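Long-range contacts in CCMAN5 (Cellulosimicrobium cellulans, PDB 2XSG), which probably hydrolyses alpha-mannosidic linkages as a calcium-containing GH92 mannosidase, and has been used to enable mannose-6-phosphate modification of yeast-produced human lysosomal enzymes: residues 317-322 / 365-370; 344-349 / 371-376; 360-365 / 677-682; 378-383 / 424-429. All blocks are in the same frame, centred on the assembly; numbering follows the deposited sequence.

Three contacts use helix 368-387. Interaction 1 sits at its start, interaction 2 packs residues 344-349 against its second and third turns, and interaction 4 covers the following turns with residues 424-429. Interaction 3 belongs to the preceding helix, 353-366, and shares Tyr-365 with interaction 1. The centre of interaction 1 lies about 11 Å from those of 2 and 3, as does that of 2 from 4; 3 and 4 are about 22 Å apart, centre to centre, and do not touch. Interactions 2 and 4 meet where Gln-376 NE2 reaches Asp-425 O. The calcium ligands Asn-588, Glu-589 and Asp-662 lie in none of the segments, although Met-321 packs on Ala-663, directly after one of them.

Interaction 1: 317-322 / 365-370; sequences RMFAMP and YIDPAL
In the helical catalytic domain, expected to be an (alpha/alpha)6 barrel as in other GH92 enzymes, the last turn of helix 306-318 and the chain after it face the sharp turn between helices 353-366 and 368-387. Two side chains reach across to it, Met-318 and Phe-319. Met-318 has CG anti to its backbone N (chi1 175°) and runs extended until it bends at chi3, so that SD meets Ile-366 CD1 at 3.8 Å, the two chains crossing obliquely. The leading part of the Phe-319 ring meets Ile-366, Asp-367 and Leu-370. The other branch of Ile-366 comes in near the ring plane, with CG2 3.8 Å from Phe-319 CZ. Leu-370 approaches obliquely, its CD2 3.6 Å from Phe-319 CD1. The contact between the two segments is thus apolar, apart from Asp-367. Helix 665-675 covers Met-318 and Ile-366, while the backbone of Phe-319 is hydrogen-bonded to that of Asn-34. Asp-367 is the N-cap of helix 368-387, where OD1 accepts a weak bond from Leu-370 N; OD2 also makes a long, weak ion pair with Arg-292 NE. The carboxylate, turned 43° from the Phe-319 ring plane, borders the aromatic edge, with Asp-367 OD2 3.5 Å from Phe-319 CE1.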
# COMPACT_ATOMS: atom_id res chain seq x y z
N ARG A 317 -1.83 -5.50 6.73
CA ARG A 317 -1.16 -4.71 5.69
C ARG A 317 -2.06 -3.62 5.09
O ARG A 317 -1.56 -2.59 4.62
CB ARG A 317 -0.66 -5.62 4.58
CG ARG A 317 0.40 -6.64 4.96
CD ARG A 317 1.66 -5.96 5.44
NE ARG A 317 2.76 -6.90 5.57
CZ ARG A 317 3.87 -6.68 6.29
NH1 ARG A 317 4.03 -5.54 6.96
NH2 ARG A 317 4.81 -7.61 6.34
N MET A 318 -3.37 -3.85 5.09
CA MET A 318 -4.34 -2.87 4.58
C MET A 318 -4.41 -1.57 5.40
O MET A 318 -4.75 -0.52 4.85
CB MET A 318 -5.73 -3.50 4.44
CG MET A 318 -6.82 -2.50 4.01
SD MET A 318 -8.46 -3.27 3.96
CE MET A 318 -7.96 -4.90 3.64
N PHE A 319 -4.07 -1.65 6.68
CA PHE A 319 -4.06 -0.49 7.58
C PHE A 319 -2.63 0.05 7.81
O PHE A 319 -2.14 0.06 8.94
CB PHE A 319 -4.73 -0.85 8.93
CG PHE A 319 -6.23 -1.05 8.83
CD1 PHE A 319 -7.11 -0.01 9.10
CD2 PHE A 319 -6.76 -2.29 8.48
CE1 PHE A 319 -8.52 -0.19 9.01
CE2 PHE A 319 -8.15 -2.49 8.37
CZ PHE A 319 -9.03 -1.45 8.64
N ALA A 320 -1.96 0.47 6.74
CA ALA A 320 -0.62 1.06 6.83
C ALA A 320 -0.55 2.46 6.20
O ALA A 320 -0.05 3.38 6.84
CB ALA A 320 0.40 0.16 6.19
N MET A 321 -1.01 2.60 4.96
CA MET A 321 -0.86 3.86 4.23
C MET A 321 -2.20 4.27 3.62
O MET A 321 -2.96 3.39 3.23
CB MET A 321 0.19 3.74 3.12
CG MET A 321 1.65 3.70 3.61
SD MET A 321 2.83 3.21 2.31
CE MET A 321 2.73 4.56 1.14
N PRO A 322 -2.50 5.59 3.55
CA PRO A 322 -1.69 6.70 4.06
C PRO A 322 -1.52 6.69 5.59
O PRO A 322 -2.36 6.13 6.30
CB PRO A 322 -2.46 7.95 3.58
CG PRO A 322 -3.88 7.48 3.44
CD PRO A 322 -3.74 6.07 2.92
N TYR A 365 -15.55 -0.08 2.85
CA TYR A 365 -16.51 -1.02 3.47
C TYR A 365 -15.98 -1.77 4.70
O TYR A 365 -16.75 -2.46 5.39
CB TYR A 365 -17.22 -1.91 2.43
CG TYR A 365 -16.45 -3.06 1.80
CD1 TYR A 365 -15.98 -4.11 2.57
CD2 TYR A 365 -16.26 -3.12 0.41
CE1 TYR A 365 -15.31 -5.19 1.99
CE2 TYR A 365 -15.61 -4.19 -0.18
CZ TYR A 365 -15.13 -5.22 0.62
OH TYR A 365 -14.47 -6.29 0.05
N ILE A 366 -14.69 -1.60 5.01
CA ILE A 366 -14.12 -2.22 6.19
C ILE A 366 -14.03 -1.25 7.38
O ILE A 366 -14.35 -1.62 8.51
CB ILE A 366 -12.78 -2.94 5.88
CG1 ILE A 366 -13.09 -4.21 5.07
CG2 ILE A 366 -12.03 -3.32 7.17
CD1 ILE A 366 -11.90 -4.84 4.42
N ASP A 367 -13.62 -0.00 7.10
CA ASP A 367 -13.51 1.05 8.11
C ASP A 367 -13.96 2.38 7.52
O ASP A 367 -13.13 3.21 7.11
CB ASP A 367 -12.07 1.13 8.63
CG ASP A 367 -11.94 2.00 9.87
OD1 ASP A 367 -12.86 2.79 10.19
OD2 ASP A 367 -10.90 1.89 10.54
N PRO A 368 -15.30 2.59 7.44
CA PRO A 368 -15.83 3.79 6.76
C PRO A 368 -15.28 5.13 7.31
O PRO A 368 -14.98 6.03 6.51
CB PRO A 368 -17.35 3.67 6.97
CG PRO A 368 -17.58 2.19 7.11
CD PRO A 368 -16.38 1.70 7.90
N ALA A 369 -15.14 5.23 8.64
CA ALA A 369 -14.67 6.47 9.29
C ALA A 369 -13.23 6.80 8.91
O ALA A 369 -12.89 7.96 8.69
CB ALA A 369 -14.77 6.35 10.81
N LEU A 370 -12.38 5.77 8.85
CA LEU A 370 -11.00 5.98 8.45
C LEU A 370 -10.95 6.44 7.00
O LEU A 370 -10.26 7.39 6.66
CB LEU A 370 -10.19 4.69 8.63
CG LEU A 370 -8.71 4.70 8.22
CD1 LEU A 370 -7.90 5.68 9.11
CD2 LEU A 370 -8.11 3.30 8.28

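Interaction 2: 344-349 / 371-376; sequences GFTYYD and YRDMVQ
Phe-345 opens the contact with its CG in the crowded position between backbone N and carbonyl carbon (chi1 84°). That rotation lays the ring over helix 368-387, where Gln-376 CG stands 3.6 Å from the centroid of the Phe-345 ring and close to its normal, a CH-pi contact over the face. Gln-376 bends at chi2, and its amide goes on past the ring, NE2 donating to the backbone O of Asp-425. Beside the ring, Phe-345 CB rests 3.5 Å from Asp-373 OD1. At Thr-346 the backbone takes over: its N donates to Asp-373 OD2 at 3.0 Å, in a nearly straight bond (163°) that arrives from above the carboxylate plane. Tyr-347 turns away from the helix and stacks on Tyr-332. Tyr-348 comes back toward it, its backbone N bonded to Ser-377 OG. The edge of its ring meets Asp-373, with Tyr-348 CE1 3.6 Å from Asp-373 CB, and Met-374 CG lies 4.1 Å from Tyr-348 CD1. A water in the ring plane is 2.8 Å from Tyr-348 OH and donates to Asp-373 OD2 at 2.6 Å. OD2 therefore accepts two hydrogens, one from the backbone and one from the water, which should favour the ionised acid. The arrangement is a helix face holding an extended segment, with the Asp-373 carboxylate as its main polar grip, helped by Ser-377 OG, just as that segment enters the two-stranded antiparallel pairing of 348-349 with 323-324.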
# COMPACT_ATOMS: atom_id res chain seq x y z
N GLY A 344 -11.65 18.52 13.42
CA GLY A 344 -12.71 17.52 13.51
C GLY A 344 -12.47 16.23 12.73
O GLY A 344 -13.41 15.46 12.51
N PHE A 345 -11.22 16.01 12.33
CA PHE A 345 -10.85 14.82 11.55
C PHE A 345 -9.34 14.63 11.65
O PHE A 345 -8.60 15.55 12.01
CB PHE A 345 -11.30 14.95 10.08
CG PHE A 345 -10.36 15.73 9.20
CD1 PHE A 345 -10.33 17.12 9.24
CD2 PHE A 345 -9.55 15.06 8.28
CE1 PHE A 345 -9.47 17.84 8.40
CE2 PHE A 345 -8.68 15.77 7.44
CZ PHE A 345 -8.63 17.17 7.50
N THR A 346 -8.90 13.42 11.34
CA THR A 346 -7.47 13.11 11.34
C THR A 346 -6.93 13.28 9.93
O THR A 346 -7.50 12.74 8.96
CB THR A 346 -7.22 11.69 11.89
OG1 THR A 346 -7.60 11.67 13.26
CG2 THR A 346 -5.73 11.27 11.80
N TYR A 347 -5.83 14.03 9.82
CA TYR A 347 -5.20 14.23 8.52
C TYR A 347 -4.22 13.09 8.25
O TYR A 347 -3.29 12.85 9.03
CB TYR A 347 -4.50 15.60 8.47
CG TYR A 347 -3.79 15.89 7.17
CD1 TYR A 347 -4.50 16.25 6.03
CD2 TYR A 347 -2.40 15.80 7.08
CE1 TYR A 347 -3.85 16.51 4.82
CE2 TYR A 347 -1.74 16.08 5.88
CZ TYR A 347 -2.47 16.44 4.76
OH TYR A 347 -1.83 16.71 3.57
N TYR A 348 -4.44 12.39 7.15
CA TYR A 348 -3.53 11.38 6.65
C TYR A 348 -2.76 11.89 5.43
O TYR A 348 -3.24 12.77 4.69
CB TYR A 348 -4.31 10.09 6.30
CG TYR A 348 -4.97 9.49 7.53
CD1 TYR A 348 -6.26 9.87 7.93
CD2 TYR A 348 -4.28 8.57 8.31
CE1 TYR A 348 -6.84 9.33 9.07
CE2 TYR A 348 -4.84 8.05 9.45
CZ TYR A 348 -6.12 8.42 9.82
OH TYR A 348 -6.62 7.86 10.97
N ASP A 349 -1.57 11.34 5.24
CA ASP A 349 -0.67 11.71 4.15
C ASP A 349 0.21 10.51 3.81
O ASP A 349 0.37 9.60 4.64
CB ASP A 349 0.17 12.91 4.56
CG ASP A 349 0.85 13.60 3.38
OD1 ASP A 349 0.62 13.22 2.20
OD2 ASP A 349 1.66 14.52 3.64
N TYR A 371 -11.71 5.75 6.16
CA TYR A 371 -11.81 6.08 4.74
C TYR A 371 -12.25 7.52 4.56
O TYR A 371 -11.65 8.23 3.75
CB TYR A 371 -12.80 5.15 4.07
CG TYR A 371 -13.28 5.52 2.67
CD1 TYR A 371 -14.50 6.17 2.50
CD2 TYR A 371 -12.57 5.13 1.54
CE1 TYR A 371 -14.99 6.47 1.25
CE2 TYR A 371 -13.05 5.45 0.26
CZ TYR A 371 -14.26 6.12 0.13
OH TYR A 371 -14.78 6.43 -1.10
N ARG A 372 -13.28 7.94 5.29
CA ARG A 372 -13.73 9.32 5.21
C ARG A 372 -12.57 10.27 5.54
O ARG A 372 -12.33 11.23 4.80
CB ARG A 372 -14.95 9.59 6.10
CG ARG A 372 -15.54 11.00 5.86
CD ARG A 372 -16.66 11.45 6.83
NE ARG A 372 -17.31 12.65 6.26
CZ ARG A 372 -16.82 13.89 6.36
NH1 ARG A 372 -15.69 14.12 7.02
NH2 ARG A 372 -17.47 14.90 5.79
N ASP A 373 -11.83 10.00 6.61
CA ASP A 373 -10.74 10.91 6.99
C ASP A 373 -9.66 10.97 5.91
O ASP A 373 -9.11 12.03 5.62
CB ASP A 373 -10.12 10.53 8.34
CG ASP A 373 -10.93 11.05 9.54
OD1 ASP A 373 -12.03 11.62 9.37
OD2 ASP A 373 -10.43 10.87 10.68
N MET A 374 -9.37 9.82 5.30
CA MET A 374 -8.41 9.77 4.21
C MET A 374 -8.83 10.63 3.01
O MET A 374 -8.00 11.34 2.44
CB MET A 374 -8.20 8.32 3.79
CG MET A 374 -7.48 7.49 4.84
SD MET A 374 -7.29 5.79 4.28
CE MET A 374 -6.24 5.10 5.56
N VAL A 375 -10.10 10.55 2.62
CA VAL A 375 -10.59 11.31 1.49
C VAL A 375 -10.58 12.80 1.82
O VAL A 375 -10.16 13.62 0.99
CB VAL A 375 -12.00 10.85 1.02
CG1 VAL A 375 -12.48 11.73 -0.14
CG2 VAL A 375 -11.96 9.35 0.60
N GLN A 376 -11.03 13.14 3.03
CA GLN A 376 -10.99 14.52 3.49
C GLN A 376 -9.55 15.05 3.46
O GLN A 376 -9.31 16.20 3.08
CB GLN A 376 -11.57 14.67 4.90
CG GLN A 376 -11.57 16.14 5.46
CD GLN A 376 -12.46 17.11 4.67
OE1 GLN A 376 -13.59 17.39 5.07
NE2 GLN A 376 -11.93 17.65 3.57
O HOH W 1 -9.25 8.61 11.31

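Interaction 3: 360-365 / 677-682; sequences FSVIAY and LFPVTA
One hydrogen bond and a small apolar patch join helix 353-366 to strand 677-678 and the chain that leaves it. Tyr-365 OH donates to Leu-677 O at 2.8 Å, meeting a lone pair in the carbonyl plane with a C=O...donor angle of 138°; the same oxygen lies in the plane of the tyrosine ring, at its edge. Leu-677 CB packs beside it, 4.0 Å from Tyr-365 CE2. One turn back along the helix, Ser-361 and Val-362 meet the Pro-679 ring: Ser-361 CB is 3.5 Å from Pro-679 CB, and Val-362 CG2 is 3.9 Å from Pro-679 CD, the valine crossing the proline at about a right angle. Ser-361 OG touches the methyl of Ala-682 but spends its polarity on Asp-415 OD1. What sets these groups in place lies just behind them. The Tyr-365 ring takes the crowded rotamer between N and carbonyl carbon (chi1 75°), folding back so that Val-362 O sits over one face, offset toward the rim, 3.7 Å above the plane. Pro-679 is the centre of an inverse gamma turn, and Arg-358 of helix 353-366 binds Pro-679 O through NE and Val-680 O through NH2, holding the centre and exit of the turn. Around this, helix 665-675 packs on Val-362 and Tyr-365, Phe-687 of strand 686-689 meets the Tyr-365 ring edge-to-face, and that strand pairs antiparallel with strand 677-678.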
# COMPACT_ATOMS: atom_id res chain seq x y z
N PHE A 360 -8.77 2.06 -1.72
CA PHE A 360 -9.61 2.93 -0.92
C PHE A 360 -11.06 2.48 -0.98
O PHE A 360 -11.77 2.53 0.04
CB PHE A 360 -9.48 4.40 -1.36
CG PHE A 360 -8.09 4.96 -1.15
CD1 PHE A 360 -7.69 5.41 0.10
CD2 PHE A 360 -7.18 5.02 -2.19
CE1 PHE A 360 -6.41 5.91 0.32
CE2 PHE A 360 -5.89 5.54 -1.99
CZ PHE A 360 -5.51 5.99 -0.73
N SER A 361 -11.51 2.02 -2.15
CA SER A 361 -12.89 1.56 -2.30
C SER A 361 -13.21 0.42 -1.33
O SER A 361 -14.36 0.29 -0.87
CB SER A 361 -13.18 1.12 -3.72
OG SER A 361 -12.86 2.10 -4.71
N VAL A 362 -12.21 -0.41 -1.05
CA VAL A 362 -12.32 -1.54 -0.10
C VAL A 362 -12.26 -1.06 1.36
O VAL A 362 -13.08 -1.48 2.18
CB VAL A 362 -11.23 -2.61 -0.34
CG1 VAL A 362 -11.43 -3.83 0.59
CG2 VAL A 362 -11.18 -3.07 -1.82
N ILE A 363 -11.28 -0.21 1.67
CA ILE A 363 -11.24 0.46 2.97
C ILE A 363 -12.62 1.03 3.33
O ILE A 363 -13.08 0.88 4.46
CB ILE A 363 -10.15 1.57 3.04
CG1 ILE A 363 -8.75 0.97 2.99
CG2 ILE A 363 -10.30 2.38 4.33
CD1 ILE A 363 -7.66 2.02 2.79
N ALA A 364 -13.28 1.67 2.36
CA ALA A 364 -14.64 2.19 2.57
C ALA A 364 -15.60 1.20 3.23
O ALA A 364 -16.38 1.58 4.10
CB ALA A 364 -15.24 2.74 1.28
N TYR A 365 -15.55 -0.08 2.85
CA TYR A 365 -16.51 -1.02 3.47
C TYR A 365 -15.98 -1.77 4.70
O TYR A 365 -16.75 -2.46 5.39
CB TYR A 365 -17.22 -1.91 2.43
CG TYR A 365 -16.45 -3.06 1.80
CD1 TYR A 365 -15.98 -4.11 2.57
CD2 TYR A 365 -16.26 -3.12 0.41
CE1 TYR A 365 -15.31 -5.19 1.99
CE2 TYR A 365 -15.61 -4.19 -0.18
CZ TYR A 365 -15.13 -5.22 0.62
OH TYR A 365 -14.47 -6.29 0.05
N LEU A 677 -16.21 -9.22 -2.41
CA LEU A 677 -16.72 -7.99 -3.01
C LEU A 677 -15.57 -7.14 -3.51
O LEU A 677 -14.74 -6.67 -2.73
CB LEU A 677 -17.55 -7.19 -2.01
CG LEU A 677 -18.82 -7.85 -1.48
CD1 LEU A 677 -19.32 -6.99 -0.34
CD2 LEU A 677 -19.88 -8.04 -2.56
N PHE A 678 -15.55 -6.93 -4.83
CA PHE A 678 -14.42 -6.25 -5.47
C PHE A 678 -14.85 -4.97 -6.19
O PHE A 678 -15.90 -4.95 -6.85
CB PHE A 678 -13.78 -7.19 -6.48
CG PHE A 678 -12.54 -6.63 -7.11
CD1 PHE A 678 -11.30 -6.82 -6.50
CD2 PHE A 678 -12.61 -5.92 -8.29
CE1 PHE A 678 -10.15 -6.29 -7.07
CE2 PHE A 678 -11.46 -5.38 -8.85
CZ PHE A 678 -10.22 -5.58 -8.25
N PRO A 679 -14.03 -3.90 -6.09
CA PRO A 679 -14.43 -2.67 -6.78
C PRO A 679 -13.89 -2.61 -8.21
O PRO A 679 -12.82 -2.04 -8.46
CB PRO A 679 -13.80 -1.58 -5.90
CG PRO A 679 -12.52 -2.23 -5.42
CD PRO A 679 -12.82 -3.70 -5.28
N VAL A 680 -14.62 -3.18 -9.16
CA VAL A 680 -14.25 -2.98 -10.57
C VAL A 680 -14.23 -1.47 -10.89
O VAL A 680 -13.23 -0.93 -11.34
CB VAL A 680 -15.16 -3.79 -11.54
CG1 VAL A 680 -14.94 -3.37 -13.00
CG2 VAL A 680 -14.87 -5.29 -11.38
N THR A 681 -15.32 -0.79 -10.59
CA THR A 681 -15.39 0.64 -10.80
C THR A 681 -15.14 1.39 -9.50
O THR A 681 -16.06 1.60 -8.71
CB THR A 681 -16.76 1.04 -11.40
OG1 THR A 681 -17.04 0.18 -12.51
CG2 THR A 681 -16.74 2.47 -11.88
N ALA A 682 -13.87 1.75 -9.27
CA ALA A 682 -13.53 2.73 -8.26
C ALA A 682 -14.14 4.03 -8.77
O ALA A 682 -14.20 4.27 -9.98
CB ALA A 682 -12.03 2.87 -8.14

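Interaction 4: 378-383 / 424-429; sequences LVYLFA and FDRLDE
Arg-426, Val-379 and Tyr-380 have the most surface buried where a type II beta turn, Phe-424 to Leu-427, leads into helix 427-438 and lies against helix 368-387. Arg-426 holds the third position of the turn with positive phi (72°) and is also the N-cap of the new helix. Its chain bends at chi2 and chi3 and brings the guanidinium edge-on to the Tyr-380 ring, the two planes 78° apart. Arg-426 NH2 points at the ring face, offset toward the rim, 3.4 Å from Tyr-380 CD2, and Arg-426 CZ sits 4.4 Å from the Tyr-380 centroid, close to its normal: a cation-pi contact made by the tip of the group. One face of the guanidinium is covered by Ala-383 CB, 3.5 Å from Arg-426 NH1. Two carboxylates pair with the terminal nitrogens, Asp-384 OD1 in a salt bridge to NH2 and Glu-429 OE1 in a long, weak one to NH1. At the other end of the tyrosine ring, Tyr-380 OH gives a weak hydrogen bond of 2.8 Å to Asp-425 OD2, the carboxylate turned 62° from the ring. Val-379 packs against the turn's backbone: its CG1 is 3.4 Å from Asp-425 O, and its CG2 meets Leu-427 CD1 at 4.1 Å. With its cation set between two acids, Asp-384 and Glu-429, and an aromatic face, Arg-426 most likely stays charged, and the hydroxyl's weak bond is consistent with an ionised Asp-425.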
# COMPACT_ATOMS: atom_id res chain seq x y z
N LEU A 378 -7.12 13.94 1.53
CA LEU A 378 -6.73 14.06 0.12
C LEU A 378 -7.25 15.39 -0.45
O LEU A 378 -6.54 16.07 -1.19
CB LEU A 378 -7.27 12.88 -0.69
CG LEU A 378 -6.94 12.75 -2.18
CD1 LEU A 378 -5.44 12.88 -2.44
CD2 LEU A 378 -7.48 11.39 -2.68
N VAL A 379 -8.48 15.74 -0.06
CA VAL A 379 -9.08 17.04 -0.40
C VAL A 379 -8.25 18.23 0.14
O VAL A 379 -7.98 19.16 -0.61
CB VAL A 379 -10.57 17.12 0.01
CG1 VAL A 379 -11.09 18.53 -0.13
CG2 VAL A 379 -11.40 16.17 -0.85
N TYR A 380 -7.84 18.17 1.40
CA TYR A 380 -7.02 19.23 2.00
C TYR A 380 -5.67 19.38 1.32
O TYR A 380 -5.17 20.51 1.18
CB TYR A 380 -6.76 18.98 3.48
CG TYR A 380 -7.72 19.63 4.41
CD1 TYR A 380 -9.09 19.61 4.14
CD2 TYR A 380 -7.28 20.27 5.57
CE1 TYR A 380 -9.99 20.21 5.00
CE2 TYR A 380 -8.18 20.88 6.44
CZ TYR A 380 -9.54 20.84 6.14
OH TYR A 380 -10.46 21.40 6.96
N LEU A 381 -5.11 18.25 0.90
CA LEU A 381 -3.80 18.23 0.25
C LEU A 381 -3.82 19.00 -1.07
O LEU A 381 -2.91 19.79 -1.34
CB LEU A 381 -3.30 16.80 0.04
CG LEU A 381 -1.92 16.70 -0.62
CD1 LEU A 381 -0.86 17.27 0.31
CD2 LEU A 381 -1.57 15.28 -1.01
N PHE A 382 -4.85 18.77 -1.88
CA PHE A 382 -5.03 19.51 -3.14
C PHE A 382 -5.50 20.95 -2.91
O PHE A 382 -5.12 21.85 -3.65
CB PHE A 382 -5.95 18.75 -4.11
CG PHE A 382 -5.22 17.69 -4.92
CD1 PHE A 382 -4.58 18.03 -6.10
CD2 PHE A 382 -5.12 16.38 -4.46
CE1 PHE A 382 -3.86 17.07 -6.84
CE2 PHE A 382 -4.42 15.42 -5.19
CZ PHE A 382 -3.78 15.78 -6.38
N ALA A 383 -6.31 21.15 -1.88
CA ALA A 383 -6.76 22.48 -1.52
C ALA A 383 -5.57 23.35 -1.11
O ALA A 383 -5.51 24.56 -1.46
CB ALA A 383 -7.78 22.40 -0.41
N PHE A 424 -17.44 17.48 2.56
CA PHE A 424 -15.99 17.48 2.43
C PHE A 424 -15.52 18.93 2.34
O PHE A 424 -15.59 19.56 1.27
CB PHE A 424 -15.50 16.67 1.23
CG PHE A 424 -15.49 15.16 1.46
CD1 PHE A 424 -14.65 14.59 2.43
CD2 PHE A 424 -16.29 14.32 0.70
CE1 PHE A 424 -14.64 13.20 2.65
CE2 PHE A 424 -16.27 12.93 0.89
CZ PHE A 424 -15.45 12.37 1.86
N ASP A 425 -15.05 19.44 3.47
CA ASP A 425 -14.59 20.80 3.57
C ASP A 425 -13.47 21.06 2.56
O ASP A 425 -12.57 20.23 2.40
CB ASP A 425 -14.15 21.11 5.01
CG ASP A 425 -13.73 22.56 5.20
OD1 ASP A 425 -14.48 23.48 4.76
OD2 ASP A 425 -12.63 22.78 5.78
N ARG A 426 -13.56 22.21 1.88
CA ARG A 426 -12.55 22.71 0.92
C ARG A 426 -12.48 21.95 -0.40
O ARG A 426 -11.48 22.03 -1.12
CB ARG A 426 -11.16 22.79 1.56
CG ARG A 426 -11.07 23.79 2.71
CD ARG A 426 -9.73 24.49 2.67
NE ARG A 426 -8.69 23.66 3.24
CZ ARG A 426 -7.39 23.76 2.96
NH1 ARG A 426 -6.90 24.65 2.08
NH2 ARG A 426 -6.57 22.92 3.58
N LEU A 427 -13.54 21.23 -0.75
CA LEU A 427 -13.60 20.54 -2.04
C LEU A 427 -13.57 21.55 -3.19
O LEU A 427 -12.89 21.32 -4.19
CB LEU A 427 -14.82 19.63 -2.14
CG LEU A 427 -15.05 18.81 -3.41
CD1 LEU A 427 -13.94 17.78 -3.62
CD2 LEU A 427 -16.44 18.14 -3.37
N ASP A 428 -14.26 22.68 -3.04
CA ASP A 428 -14.22 23.73 -4.07
C ASP A 428 -12.78 24.20 -4.37
O ASP A 428 -12.46 24.46 -5.52
CB ASP A 428 -15.15 24.92 -3.73
CG ASP A 428 -14.82 25.60 -2.40
OD1 ASP A 428 -13.94 25.13 -1.64
OD2 ASP A 428 -15.47 26.63 -2.10
N GLU A 429 -11.94 24.28 -3.34
CA GLU A 429 -10.51 24.63 -3.50
C GLU A 429 -9.68 23.50 -4.11
O GLU A 429 -8.78 23.76 -4.91
CB GLU A 429 -9.86 24.96 -2.16
CG GLU A 429 -10.17 26.30 -1.59
CD GLU A 429 -9.43 26.50 -0.29
OE1 GLU A 429 -8.17 26.63 -0.32
OE2 GLU A 429 -10.11 26.49 0.77